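Ribosomal-protein-S5-alanine N-acetyltransferase (Vibrio fischeri, PDB 3IGR) probably transfers an acetyl group from acetyl-CoA to the N-terminal alanine of ribosomal protein uS5, as a GNAT-fold enzyme of the RimJ subfamily. Local coordinates at residues N25-N30 with E49-R54; K75-I80 with S105-K110; D122-F125 with N129-R132; H131-A136 with L151-E156. All coordinates share one frame; numbering follows the deposited sequence. Where two conformers were deposited one is given.

Contact 1 and contact 4 are buried, contact 3 is partly so, and contact 2 lies at the surface. Contact 1 joins two helices through a lone aromatic pair, whereas contact 2 brings only a carboxylate near a phenol, with no hydrogen bond between them. These two meet directly: Arg29 and Asn30 reach the backbone of Ile80 and Ser105. Contacts 3 and 4, with centres about 12 Å apart, share His131 and Arg132; one combines a backbone bond at a helix end with apolar packing, the other pairs aromatic packing in the core with a salt bridge to exposed Glu156. Contacts 1 and 4 lie on opposite sides of the chain's centre, their centres about 28 Å apart.

Contact 1: N25-N30 with E49-R54; sequences NYFMRN and EGWKQR
Phe27 of helix 20-29 and Trp51 of helix 48-63 meet rim to rim, and this single pair carries the contact. With CG anti to the carbonyl carbon (chi1 -76°), the Phe27 ring is directed at Trp51, and its CE2 comes within 3.5 Å of CZ2 of Trp51. The phenyl plane and that of the six-membered indole ring are only 4° apart, yet their centroids are separated by 5.8 Å, so neither ring lies over the other's face. The side chains approach at about a right angle.

The tight packing continues on the Phe27 ring, where Tyr26 CD2 sits 3.7 Å above the plane, over its centre. Indole rotation is fixed by a hydrogen bond from Trp51 NE1 to the backbone oxygen of Phe45, whose ring also meets that of Phe27.

On the solvent side, CD of the exposed Arg54 lies over one face of the Trp51 ring, displaced toward the rim, while Met28, Glu49 and Gln53, also exposed, make no contact between the segments. With helices 20-29 and 48-63 placed in the chain between the antiparallel neighbours 10-14 and 68-74, the arrangement matches the first two helices of the GNAT fold.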
loop_
_atom_site.group_PDB
_atom_site.type_symbol
_atom_site.label_atom_id
_atom_site.label_comp_id
_atom_site.label_asym_id
_atom_site.label_seq_id
_atom_site.Cartn_x
_atom_site.Cartn_y
_atom_site.Cartn_z
ATOM N N ASN A 25 -5.662 30.041 6.429
ATOM C CA ASN A 25 -5.966 29.455 7.737
ATOM C C ASN A 25 -5.178 28.182 7.979
ATOM O O ASN A 25 -4.688 27.955 9.078
ATOM C CB ASN A 25 -7.463 29.176 7.893
ATOM C CG ASN A 25 -8.286 30.435 7.980
ATOM O OD1 ASN A 25 -7.756 31.527 8.191
ATOM N ND2 ASN A 25 -9.594 30.294 7.825
ATOM N N TYR A 26 -5.054 27.361 6.943
ATOM C CA TYR A 26 -4.335 26.100 7.046
ATOM C C TYR A 26 -2.861 26.308 7.416
ATOM O O TYR A 26 -2.337 25.595 8.268
ATOM C CB TYR A 26 -4.461 25.282 5.754
ATOM C CG TYR A 26 -3.475 24.140 5.665
ATOM C CD1 TYR A 26 -3.713 22.936 6.325
ATOM C CD2 TYR A 26 -2.294 24.263 4.923
ATOM C CE1 TYR A 26 -2.803 21.905 6.269
ATOM C CE2 TYR A 26 -1.385 23.226 4.849
ATOM C CZ TYR A 26 -1.645 22.049 5.520
ATOM O OH TYR A 26 -0.742 21.016 5.443
ATOM N N PHE A 27 -2.186 27.254 6.769
ATOM C CA PHE A 27 -0.769 27.439 7.051
ATOM C C PHE A 27 -0.594 28.171 8.366
ATOM O O PHE A 27 0.347 27.921 9.114
ATOM C CB PHE A 27 -0.038 28.127 5.887
ATOM C CG PHE A 27 0.228 27.199 4.724
ATOM C CD1 PHE A 27 1.098 26.122 4.871
ATOM C CD2 PHE A 27 -0.413 27.381 3.506
ATOM C CE1 PHE A 27 1.339 25.240 3.815
ATOM C CE2 PHE A 27 -0.180 26.502 2.440
ATOM C CZ PHE A 27 0.704 25.431 2.596
HETATM N N MSE A 28 -1.545 29.040 8.672
HETATM C CA MSE A 28 -1.497 29.778 9.913
HETATM C C MSE A 28 -1.758 28.825 11.083
HETATM O O MSE A 28 -1.145 28.955 12.134
HETATM C CB MSE A 28 -2.482 30.934 9.831
HETATM C CG MSE A 28 -2.971 31.447 11.110
HETATM SE SE MSE A 28 -3.931 33.089 10.768
HETATM C CE MSE A 28 -4.949 32.626 9.168
ATOM N N ARG A 29 -2.638 27.846 10.861
ATOM C CA ARG A 29 -2.960 26.798 11.838
ATOM C C ARG A 29 -1.755 25.891 12.121
ATOM O O ARG A 29 -1.487 25.541 13.270
ATOM C CB ARG A 29 -4.157 25.968 11.334
ATOM C CG ARG A 29 -4.757 24.978 12.321
ATOM C CD ARG A 29 -6.225 24.610 11.978
ATOM N NE ARG A 29 -6.306 23.613 10.913
ATOM C CZ ARG A 29 -6.674 23.854 9.649
ATOM N NH1 ARG A 29 -7.031 25.072 9.250
ATOM N NH2 ARG A 29 -6.696 22.861 8.776
ATOM N N ASN A 30 -1.018 25.534 11.071
ATOM C CA ASN A 30 0.116 24.631 11.202
ATOM C C ASN A 30 1.504 25.298 11.222
ATOM O O ASN A 30 2.521 24.609 11.105
ATOM C CB ASN A 30 0.043 23.553 10.113
ATOM C CG ASN A 30 -1.131 22.629 10.298
ATOM O OD1 ASN A 30 -1.039 21.641 11.011
ATOM N ND2 ASN A 30 -2.249 22.948 9.655
ATOM N N GLU A 49 -4.946 37.876 1.949
ATOM C CA GLU A 49 -4.505 38.807 0.898
ATOM C C GLU A 49 -3.246 38.336 0.174
ATOM O O GLU A 49 -3.133 38.506 -1.041
ATOM C CB GLU A 49 -4.332 40.245 1.407
ATOM C CG GLU A 49 -4.076 40.392 2.904
ATOM C CD GLU A 49 -5.353 40.328 3.736
ATOM O OE1 GLU A 49 -6.231 41.203 3.580
ATOM O OE2 GLU A 49 -5.469 39.398 4.560
ATOM N N GLY A 50 -2.318 37.733 0.909
ATOM C CA GLY A 50 -1.089 37.189 0.308
ATOM C C GLY A 50 -1.396 36.061 -0.657
ATOM O O GLY A 50 -0.764 35.929 -1.710
ATOM N N TRP A 51 -2.377 35.242 -0.304
ATOM C CA TRP A 51 -2.779 34.131 -1.161
ATOM C C TRP A 51 -3.584 34.538 -2.397
ATOM O O TRP A 51 -3.405 33.944 -3.455
ATOM C CB TRP A 51 -3.472 33.043 -0.347
ATOM C CG TRP A 51 -2.459 32.149 0.277
ATOM C CD1 TRP A 51 -1.923 32.264 1.522
ATOM C CD2 TRP A 51 -1.821 31.021 -0.333
ATOM N NE1 TRP A 51 -0.998 31.273 1.734
ATOM C CE2 TRP A 51 -0.923 30.488 0.614
ATOM C CE3 TRP A 51 -1.936 30.399 -1.582
ATOM C CZ2 TRP A 51 -0.132 29.363 0.353
ATOM C CZ3 TRP A 51 -1.138 29.261 -1.845
ATOM C CH2 TRP A 51 -0.255 28.763 -0.878
ATOM N N LYS A 52 -4.429 35.568 -2.274
ATOM C CA LYS A 52 -5.142 36.126 -3.428
ATOM C C LYS A 52 -4.166 36.284 -4.595
ATOM O O LYS A 52 -4.411 35.780 -5.693
ATOM C CB LYS A 52 -5.780 37.483 -3.088
ATOM N N GLN A 53 -3.052 36.964 -4.329
ATOM C CA GLN A 53 -2.011 37.220 -5.327
ATOM C C GLN A 53 -1.362 35.928 -5.801
ATOM O O GLN A 53 -1.269 35.673 -7.001
ATOM C CB GLN A 53 -0.937 38.154 -4.753
ATOM C CG GLN A 53 -1.428 39.554 -4.410
ATOM C CD GLN A 53 -1.924 40.345 -5.625
ATOM O OE1 GLN A 53 -2.824 41.178 -5.506
ATOM N NE2 GLN A 53 -1.333 40.086 -6.794
ATOM N N ARG A 54 -0.915 35.130 -4.835
ATOM C CA ARG A 54 -0.303 33.833 -5.069
ATOM C C ARG A 54 -1.210 32.966 -5.951
ATOM O O ARG A 54 -0.743 32.313 -6.876
ATOM C CB ARG A 54 -0.054 33.171 -3.718
ATOM C CG ARG A 54 1.047 32.165 -3.683
ATOM C CD ARG A 54 1.564 32.029 -2.259
ATOM N NE ARG A 54 2.651 31.064 -2.195
ATOM C CZ ARG A 54 3.943 31.375 -2.190
ATOM N NH1 ARG A 54 4.340 32.643 -2.221
ATOM N NH2 ARG A 54 4.846 30.408 -2.140
#

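Contact 2: K75-I80 with S105-K110; sequences KNEHKI and SEYQGK
The carboxylate of Glu77 and the ring of Tyr107 stand almost perpendicular, their planes 84° apart, and meet through the phenol oxygen alone: OE1 of Glu77 lies 3.4 Å from OH of Tyr107. These two oxygens are not hydrogen-bonded to each other; the hydroxyl bonds instead to OD2 of Asp74. Nearby, the flat imidazole of His78 has the backbone oxygen of Lys75 over one face, 3.1 Å above the plane and offset toward the rim.

Glu77 reaches the phenol with its chain extended beyond CG (chi2 -158°). With Asp74 as its bonding partner, the phenol oxygen has two acidic side chains near it; the closeness of these carboxylates may disfavour ionisation of the phenol. Asp74 also shapes the turn that presents Glu77: His78 and Lys79 both face it in a G1 beta bulge, with His78 in a left-handed conformation (phi 54°).

Exposed and small, the contact spans the turn between antiparallel strands 68-74 and 79-90 on one side and, on the other, the loop from strand 96-103 to helix 112-126. Ile80, just past the turn, packs on Ile23 and Tyr26 of helix 20-29, and Tyr107 touches Tyr10 of strand 10-14.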
loop_
_atom_site.group_PDB
_atom_site.type_symbol
_atom_site.label_atom_id
_atom_site.label_comp_id
_atom_site.label_asym_id
_atom_site.label_seq_id
_atom_site.Cartn_x
_atom_site.Cartn_y
_atom_site.Cartn_z
ATOM N N LYS A 75 -14.235 17.317 3.741
ATOM C CA LYS A 75 -15.578 17.724 3.337
ATOM C C LYS A 75 -16.522 17.869 4.530
ATOM O O LYS A 75 -17.430 18.687 4.501
ATOM C CB LYS A 75 -16.148 16.743 2.311
ATOM C CG LYS A 75 -15.493 16.855 0.932
ATOM C CD LYS A 75 -15.505 15.514 0.188
ATOM C CE LYS A 75 -16.886 15.083 -0.267
ATOM N NZ LYS A 75 -16.809 13.821 -1.066
ATOM N N ASN A 76 -16.298 17.071 5.569
ATOM C CA ASN A 76 -17.100 17.142 6.789
ATOM C C ASN A 76 -16.920 18.460 7.550
ATOM O O ASN A 76 -17.869 18.989 8.130
ATOM C CB ASN A 76 -16.783 15.956 7.699
ATOM C CG ASN A 76 -17.422 14.664 7.225
ATOM O OD1 ASN A 76 -18.056 14.609 6.172
ATOM N ND2 ASN A 76 -17.265 13.614 8.016
ATOM N N GLU A 77 -15.702 18.990 7.540
ATOM C CA GLU A 77 -15.420 20.217 8.279
ATOM C C GLU A 77 -15.199 21.425 7.377
ATOM O O GLU A 77 -15.014 22.535 7.867
ATOM C CB GLU A 77 -14.255 20.001 9.246
ATOM C CG GLU A 77 -14.441 18.727 10.077
ATOM C CD GLU A 77 -13.659 18.704 11.371
ATOM O OE1 GLU A 77 -12.684 19.462 11.512
ATOM O OE2 GLU A 77 -14.025 17.909 12.260
ATOM N N HIS A 78 -15.241 21.205 6.061
ATOM C CA HIS A 78 -15.035 22.268 5.071
ATOM C C HIS A 78 -13.722 23.035 5.294
ATOM O O HIS A 78 -13.685 24.259 5.229
ATOM C CB HIS A 78 -16.231 23.232 5.033
ATOM C CG HIS A 78 -17.550 22.554 4.824
ATOM N ND1 HIS A 78 -17.853 21.853 3.674
ATOM C CD2 HIS A 78 -18.646 22.473 5.616
ATOM C CE1 HIS A 78 -19.078 21.366 3.770
ATOM N NE2 HIS A 78 -19.581 21.730 4.938
ATOM N N LYS A 79 -12.648 22.299 5.556
ATOM C CA LYS A 79 -11.361 22.910 5.834
ATOM C C LYS A 79 -10.303 22.229 4.993
ATOM O O LYS A 79 -10.387 21.034 4.746
ATOM C CB LYS A 79 -11.020 22.792 7.327
ATOM N N ILE A 80 -9.316 22.996 4.541
ATOM C CA ILE A 80 -8.127 22.422 3.908
ATOM C C ILE A 80 -7.261 21.824 5.007
ATOM O O ILE A 80 -7.018 22.477 6.031
ATOM C CB ILE A 80 -7.342 23.498 3.108
ATOM C CG1 ILE A 80 -8.098 23.845 1.821
ATOM C CG2 ILE A 80 -5.897 23.048 2.811
ATOM C CD1 ILE A 80 -7.621 25.126 1.134
ATOM N N SER A 105 -1.466 18.733 11.390
ATOM C CA SER A 105 -0.914 17.865 12.450
ATOM C C SER A 105 -1.968 17.038 13.199
ATOM O O SER A 105 -1.648 15.996 13.769
ATOM C CB SER A 105 -0.047 18.657 13.448
ATOM O OG SER A 105 -0.843 19.524 14.220
ATOM N N GLU A 106 -3.220 17.484 13.192
ATOM C CA GLU A 106 -4.296 16.708 13.827
ATOM C C GLU A 106 -4.792 15.549 12.945
ATOM O O GLU A 106 -5.552 14.704 13.395
ATOM C CB GLU A 106 -5.446 17.628 14.234
ATOM C CG GLU A 106 -5.036 18.702 15.247
ATOM C CD GLU A 106 -4.668 18.126 16.617
ATOM O OE1 GLU A 106 -5.289 17.126 17.046
ATOM O OE2 GLU A 106 -3.769 18.684 17.285
ATOM N N TYR A 107 -4.326 15.508 11.700
ATOM C CA TYR A 107 -4.761 14.512 10.718
ATOM C C TYR A 107 -3.713 13.439 10.407
ATOM O O TYR A 107 -3.853 12.665 9.450
ATOM C CB TYR A 107 -5.201 15.217 9.434
ATOM C CG TYR A 107 -6.559 15.861 9.572
ATOM C CD1 TYR A 107 -7.703 15.200 9.122
ATOM C CD2 TYR A 107 -6.704 17.124 10.166
ATOM C CE1 TYR A 107 -8.961 15.774 9.245
ATOM C CE2 TYR A 107 -7.967 17.714 10.303
ATOM C CZ TYR A 107 -9.090 17.023 9.831
ATOM O OH TYR A 107 -10.344 17.571 9.944
ATOM N N GLN A 108 -2.686 13.378 11.246
ATOM C CA GLN A 108 -1.590 12.435 11.086
ATOM C C GLN A 108 -2.015 10.998 11.367
ATOM O O GLN A 108 -2.926 10.757 12.155
ATOM C CB GLN A 108 -0.473 12.803 12.057
ATOM C CG GLN A 108 0.896 12.798 11.445
ATOM C CD GLN A 108 1.308 14.179 10.988
ATOM O OE1 GLN A 108 0.865 14.660 9.945
ATOM N NE2 GLN A 108 2.163 14.824 11.767
ATOM N N GLY A 109 -1.336 10.051 10.729
ATOM C CA GLY A 109 -1.461 8.634 11.075
ATOM C C GLY A 109 -2.625 7.901 10.428
ATOM O O GLY A 109 -2.922 6.763 10.802
ATOM N N LYS A 110 -3.280 8.552 9.468
ATOM C CA LYS A 110 -4.465 8.004 8.814
ATOM C C LYS A 110 -4.218 7.658 7.353
ATOM O O LYS A 110 -5.155 7.316 6.641
ATOM C CB LYS A 110 -5.638 8.991 8.891
ATOM C CG LYS A 110 -6.478 8.908 10.150
ATOM C CD LYS A 110 -6.093 9.971 11.127
ATOM C CE LYS A 110 -7.224 10.222 12.114
ATOM N NZ LYS A 110 -6.811 11.186 13.155
#

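Contact 3: D122-F125 with N129-R132; sequences DWMF and NLHR
Met124 makes the first substantial contact with the segment 129-132, using both its backbone and its side chain. Its carbonyl oxygen receives the amide of Leu130 at 3.0 Å (N to O), with an N-H...O angle of 169°. This bond draws the chain back onto the end of the helix. The side chain, a selenomethionine, is bent at both chi2 and chi3, which lays its methyl beside Leu130, the two side chains pointing the same way. CE of Met124 is placed 3.2 Å from CD1 of Leu130, tighter than usual van der Waals contact, so the exact spacing is doubtful although the packing is clear.

Phe125 follows. Its CA-CB bond leads away from the second segment, but CG lies beside the backbone N (chi1 -84°) and the ring returns, bringing CD1 to 3.5 Å from the backbone oxygen of Leu130. Its own carbonyl oxygen receives a CA-H...O contact from Asn129, 3.1 Å between CA and O. A water also donates to Phe125 O at 2.9 Å; its link to OD1 of Asn129 is weak, and other acceptors compete for its protons. Asn129 has positive phi, which marks the departure from the helix; its ND2 bonds the backbone oxygen of Lys183.

The contact forms the turn of a beta-alpha-beta crossover: helix 112-126 ends here and the chain enters strand 132-137, parallel to strand 96-103. Met124 and Phe125 both pack on Ile133 of that strand, Met124 also touching Tyr86 and Ile89 of strand 79-90.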
loop_
_atom_site.group_PDB
_atom_site.type_symbol
_atom_site.label_atom_id
_atom_site.label_comp_id
_atom_site.label_asym_id
_atom_site.label_seq_id
_atom_site.Cartn_x
_atom_site.Cartn_y
_atom_site.Cartn_z
ATOM N N ASP A 122 -0.235 9.651 -9.889
ATOM C CA ASP A 122 -0.837 8.850 -10.929
ATOM C C ASP A 122 -1.397 9.724 -12.050
ATOM O O ASP A 122 -1.269 9.403 -13.247
ATOM C CB ASP A 122 -1.975 8.053 -10.319
ATOM C CG ASP A 122 -1.878 6.620 -10.634
ATOM O OD1 ASP A 122 -1.334 5.889 -9.771
ATOM O OD2 ASP A 122 -2.321 6.224 -11.738
ATOM N N TRP A 123 -2.040 10.818 -11.650
ATOM C CA TRP A 123 -2.556 11.779 -12.611
ATOM C C TRP A 123 -1.427 12.530 -13.359
ATOM O O TRP A 123 -1.528 12.773 -14.553
ATOM C CB TRP A 123 -3.527 12.734 -11.921
ATOM C CG TRP A 123 -4.201 13.681 -12.856
ATOM C CD1 TRP A 123 -5.323 13.440 -13.618
ATOM C CD2 TRP A 123 -3.824 15.032 -13.110
ATOM N NE1 TRP A 123 -5.649 14.562 -14.341
ATOM C CE2 TRP A 123 -4.749 15.556 -14.048
ATOM C CE3 TRP A 123 -2.796 15.860 -12.633
ATOM C CZ2 TRP A 123 -4.668 16.866 -14.528
ATOM C CZ3 TRP A 123 -2.728 17.179 -13.103
ATOM C CH2 TRP A 123 -3.653 17.656 -14.048
HETATM N N MSE A 124 -0.354 12.885 -12.657
HETATM C CA MSE A 124 0.768 13.578 -13.295
HETATM C C MSE A 124 1.421 12.695 -14.384
HETATM O O MSE A 124 1.888 13.193 -15.420
HETATM C CB MSE A 124 1.800 14.008 -12.257
HETATM C CG MSE A 124 1.275 15.053 -11.255
HETATM SE SE MSE A 124 0.868 16.731 -12.179
HETATM C CE MSE A 124 2.639 17.212 -12.773
ATOM N N PHE A 125 1.418 11.388 -14.140
ATOM C CA PHE A 125 2.016 10.422 -15.047
ATOM C C PHE A 125 1.078 10.172 -16.238
ATOM O O PHE A 125 1.489 10.258 -17.410
ATOM C CB PHE A 125 2.273 9.108 -14.301
ATOM C CG PHE A 125 3.572 9.062 -13.522
ATOM C CD1 PHE A 125 4.481 10.125 -13.539
ATOM C CD2 PHE A 125 3.920 7.902 -12.824
ATOM C CE1 PHE A 125 5.695 10.046 -12.838
ATOM C CE2 PHE A 125 5.135 7.812 -12.118
ATOM C CZ PHE A 125 6.017 8.888 -12.124
ATOM N N ASN A 129 1.511 13.156 -18.543
ATOM C CA ASN A 129 2.646 12.521 -19.226
ATOM C C ASN A 129 4.015 12.990 -18.694
ATOM O O ASN A 129 4.931 13.277 -19.461
ATOM C CB ASN A 129 2.535 12.711 -20.758
ATOM C CG ASN A 129 3.445 11.757 -21.534
ATOM O OD1 ASN A 129 3.540 10.560 -21.204
ATOM N ND2 ASN A 129 4.124 12.278 -22.569
ATOM N N LEU A 130 4.151 13.097 -17.373
ATOM C CA LEU A 130 5.480 13.325 -16.817
ATOM C C LEU A 130 6.242 12.020 -16.869
ATOM O O LEU A 130 5.650 10.946 -16.753
ATOM C CB LEU A 130 5.421 13.863 -15.385
ATOM C CG LEU A 130 5.067 15.342 -15.220
ATOM C CD1 LEU A 130 5.303 15.728 -13.758
ATOM C CD2 LEU A 130 5.924 16.210 -16.119
ATOM N N HIS A 131 7.552 12.111 -17.063
ATOM C CA HIS A 131 8.427 10.942 -17.037
ATOM C C HIS A 131 8.951 10.648 -15.625
ATOM O O HIS A 131 9.190 9.490 -15.285
ATOM C CB HIS A 131 9.617 11.156 -17.980
ATOM C CG HIS A 131 10.644 10.067 -17.936
ATOM N ND1 HIS A 131 10.373 8.772 -18.317
ATOM C CD2 HIS A 131 11.946 10.083 -17.565
ATOM C CE1 HIS A 131 11.462 8.035 -18.183
ATOM N NE2 HIS A 131 12.429 8.808 -17.725
ATOM N N ARG A 132 9.117 11.704 -14.826
ATOM C CA ARG A 132 9.869 11.641 -13.554
ATOM C C ARG A 132 9.266 12.609 -12.545
ATOM O O ARG A 132 8.980 13.762 -12.898
ATOM C CB ARG A 132 11.344 12.011 -13.804
ATOM C CG ARG A 132 12.213 12.272 -12.554
ATOM C CD ARG A 132 13.528 12.985 -12.947
ATOM N NE ARG A 132 14.364 13.324 -11.796
ATOM C CZ ARG A 132 15.170 12.463 -11.175
ATOM N NH1 ARG A 132 15.250 11.199 -11.588
ATOM N NH2 ARG A 132 15.894 12.857 -10.131
HETATM O O HOH W 1 2.129 8.194 -19.376
#

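Contact 4: H131-A136 with L151-E156; sequences HRIMAA and LGFVKE
The backbone of Arg132 to Ala135 runs nearly at right angles, 87°, to that of Phe153 to Glu156, and no hydrogen bond joins the two main chains; the nearest CA atoms, those of Ala135 and Phe153, are 8.1 Å apart. The second segment begins where a Schellman motif closes helix 142-150: Gly152, with positive phi, is its C-prime residue, and Phe153 N bonds Leu148 O.

Side chains bridge this gap at two places. Arg132 and Glu156 arrive from opposite directions and form an end-on, two-pronged salt bridge. NH2 of Arg132 lies 2.6 Å from OE1 of Glu156 and NH1 lies 2.8 Å from OE2, each oxygen being met on its syn side, with the two planes 29° apart. Arg132 was deposited in two conformers, so the bridge is certain only for the one described. Ser176 also bonds OE2.

Phe153 packs on the buried face of the strand. Its CE2 is 3.5 Å from the backbone oxygen of Ile133 and 4.1 Å from CB of Ala135, while CG2 of Ile133 approaches CZ. Leu148 adjoins both Ala135 and Phe153.

Strand 168-178 pairs antiparallel with both 132-137 and 154-162, so the salt bridge spans it; this insertion of the last strand between two earlier ones is characteristic of the GNAT fold.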
loop_
_atom_site.group_PDB
_atom_site.type_symbol
_atom_site.label_atom_id
_atom_site.label_comp_id
_atom_site.label_asym_id
_atom_site.label_seq_id
_atom_site.Cartn_x
_atom_site.Cartn_y
_atom_site.Cartn_z
ATOM N N HIS A 131 7.552 12.111 -17.063
ATOM C CA HIS A 131 8.427 10.942 -17.037
ATOM C C HIS A 131 8.951 10.648 -15.625
ATOM O O HIS A 131 9.190 9.490 -15.285
ATOM C CB HIS A 131 9.617 11.156 -17.980
ATOM C CG HIS A 131 10.644 10.067 -17.936
ATOM N ND1 HIS A 131 10.373 8.772 -18.317
ATOM C CD2 HIS A 131 11.946 10.083 -17.565
ATOM C CE1 HIS A 131 11.462 8.035 -18.183
ATOM N NE2 HIS A 131 12.429 8.808 -17.725
ATOM N N ARG A 132 9.117 11.704 -14.826
ATOM C CA ARG A 132 9.869 11.641 -13.554
ATOM C C ARG A 132 9.266 12.609 -12.545
ATOM O O ARG A 132 8.980 13.762 -12.898
ATOM C CB ARG A 132 11.344 12.011 -13.804
ATOM C CG ARG A 132 12.213 12.272 -12.554
ATOM C CD ARG A 132 13.528 12.985 -12.947
ATOM N NE ARG A 132 14.364 13.324 -11.796
ATOM C CZ ARG A 132 15.170 12.463 -11.175
ATOM N NH1 ARG A 132 15.250 11.199 -11.588
ATOM N NH2 ARG A 132 15.894 12.857 -10.131
ATOM N N ILE A 133 9.073 12.155 -11.308
ATOM C CA ILE A 133 8.660 13.032 -10.207
ATOM C C ILE A 133 9.752 12.894 -9.157
ATOM O O ILE A 133 10.103 11.752 -8.767
ATOM C CB ILE A 133 7.271 12.659 -9.562
ATOM C CG1 ILE A 133 6.116 12.663 -10.572
ATOM C CG2 ILE A 133 6.916 13.595 -8.420
ATOM C CD1 ILE A 133 5.704 14.015 -11.042
HETATM N N MSE A 134 10.295 14.012 -8.723
HETATM C CA MSE A 134 11.341 14.104 -7.741
HETATM C C MSE A 134 10.792 14.532 -6.377
HETATM O O MSE A 134 9.959 15.358 -6.292
HETATM C CB MSE A 134 12.391 15.123 -8.184
HETATM C CG MSE A 134 13.358 14.666 -9.264
HETATM SE SE MSE A 134 14.466 16.039 -10.178
HETATM C CE MSE A 134 13.252 17.473 -10.254
ATOM N N ALA A 135 11.308 13.947 -5.324
ATOM C CA ALA A 135 10.986 14.316 -3.950
ATOM C C ALA A 135 12.270 14.233 -3.146
ATOM O O ALA A 135 13.128 13.386 -3.438
ATOM C CB ALA A 135 9.936 13.377 -3.352
ATOM N N ALA A 136 12.407 15.131 -2.170
ATOM C CA ALA A 136 13.577 15.210 -1.309
ATOM C C ALA A 136 13.098 15.419 0.131
ATOM O O ALA A 136 12.176 16.194 0.375
ATOM C CB ALA A 136 14.454 16.364 -1.729
ATOM N N LEU A 151 4.985 4.594 -1.801
ATOM C CA LEU A 151 4.566 4.976 -3.142
ATOM C C LEU A 151 5.562 4.564 -4.210
ATOM O O LEU A 151 5.401 4.902 -5.388
ATOM C CB LEU A 151 4.320 6.486 -3.178
ATOM C CG LEU A 151 3.118 6.877 -2.312
ATOM C CD1 LEU A 151 2.887 8.369 -2.409
ATOM C CD2 LEU A 151 1.892 6.122 -2.772
ATOM N N GLY A 152 6.588 3.830 -3.794
ATOM C CA GLY A 152 7.581 3.299 -4.710
ATOM C C GLY A 152 8.627 4.262 -5.239
ATOM O O GLY A 152 9.209 3.991 -6.284
ATOM N N PHE A 153 8.851 5.391 -4.550
ATOM C CA PHE A 153 9.979 6.294 -4.866
ATOM C C PHE A 153 11.286 5.605 -4.527
ATOM O O PHE A 153 11.372 4.912 -3.526
ATOM C CB PHE A 153 9.878 7.609 -4.098
ATOM C CG PHE A 153 8.876 8.572 -4.679
ATOM C CD1 PHE A 153 7.512 8.337 -4.558
ATOM C CD2 PHE A 153 9.304 9.720 -5.334
ATOM C CE1 PHE A 153 6.578 9.228 -5.091
ATOM C CE2 PHE A 153 8.378 10.621 -5.888
ATOM C CZ PHE A 153 7.016 10.386 -5.759
ATOM N N VAL A 154 12.283 5.766 -5.393
ATOM C CA VAL A 154 13.563 5.085 -5.234
ATOM C C VAL A 154 14.608 6.129 -4.845
ATOM O O VAL A 154 14.718 7.176 -5.503
ATOM C CB VAL A 154 13.966 4.363 -6.554
ATOM C CG1 VAL A 154 15.394 3.749 -6.466
ATOM C CG2 VAL A 154 12.956 3.272 -6.877
ATOM N N LYS A 155 15.351 5.863 -3.772
ATOM C CA LYS A 155 16.452 6.734 -3.362
ATOM C C LYS A 155 17.510 6.830 -4.475
ATOM O O LYS A 155 18.006 5.813 -4.949
ATOM C CB LYS A 155 17.090 6.226 -2.051
ATOM C CG LYS A 155 18.303 7.060 -1.579
ATOM C CD LYS A 155 18.970 6.467 -0.321
ATOM C CE LYS A 155 20.257 7.202 0.003
ATOM N NZ LYS A 155 20.779 6.858 1.366
ATOM N N GLU A 156 17.851 8.054 -4.872
ATOM C CA GLU A 156 18.877 8.298 -5.887
ATOM C C GLU A 156 20.204 8.738 -5.299
ATOM O O GLU A 156 21.233 8.660 -5.967
ATOM C CB GLU A 156 18.401 9.366 -6.866
ATOM C CG GLU A 156 17.225 8.895 -7.676
ATOM C CD GLU A 156 16.886 9.811 -8.813
ATOM O OE1 GLU A 156 17.167 11.026 -8.734
ATOM O OE2 GLU A 156 16.315 9.302 -9.781
#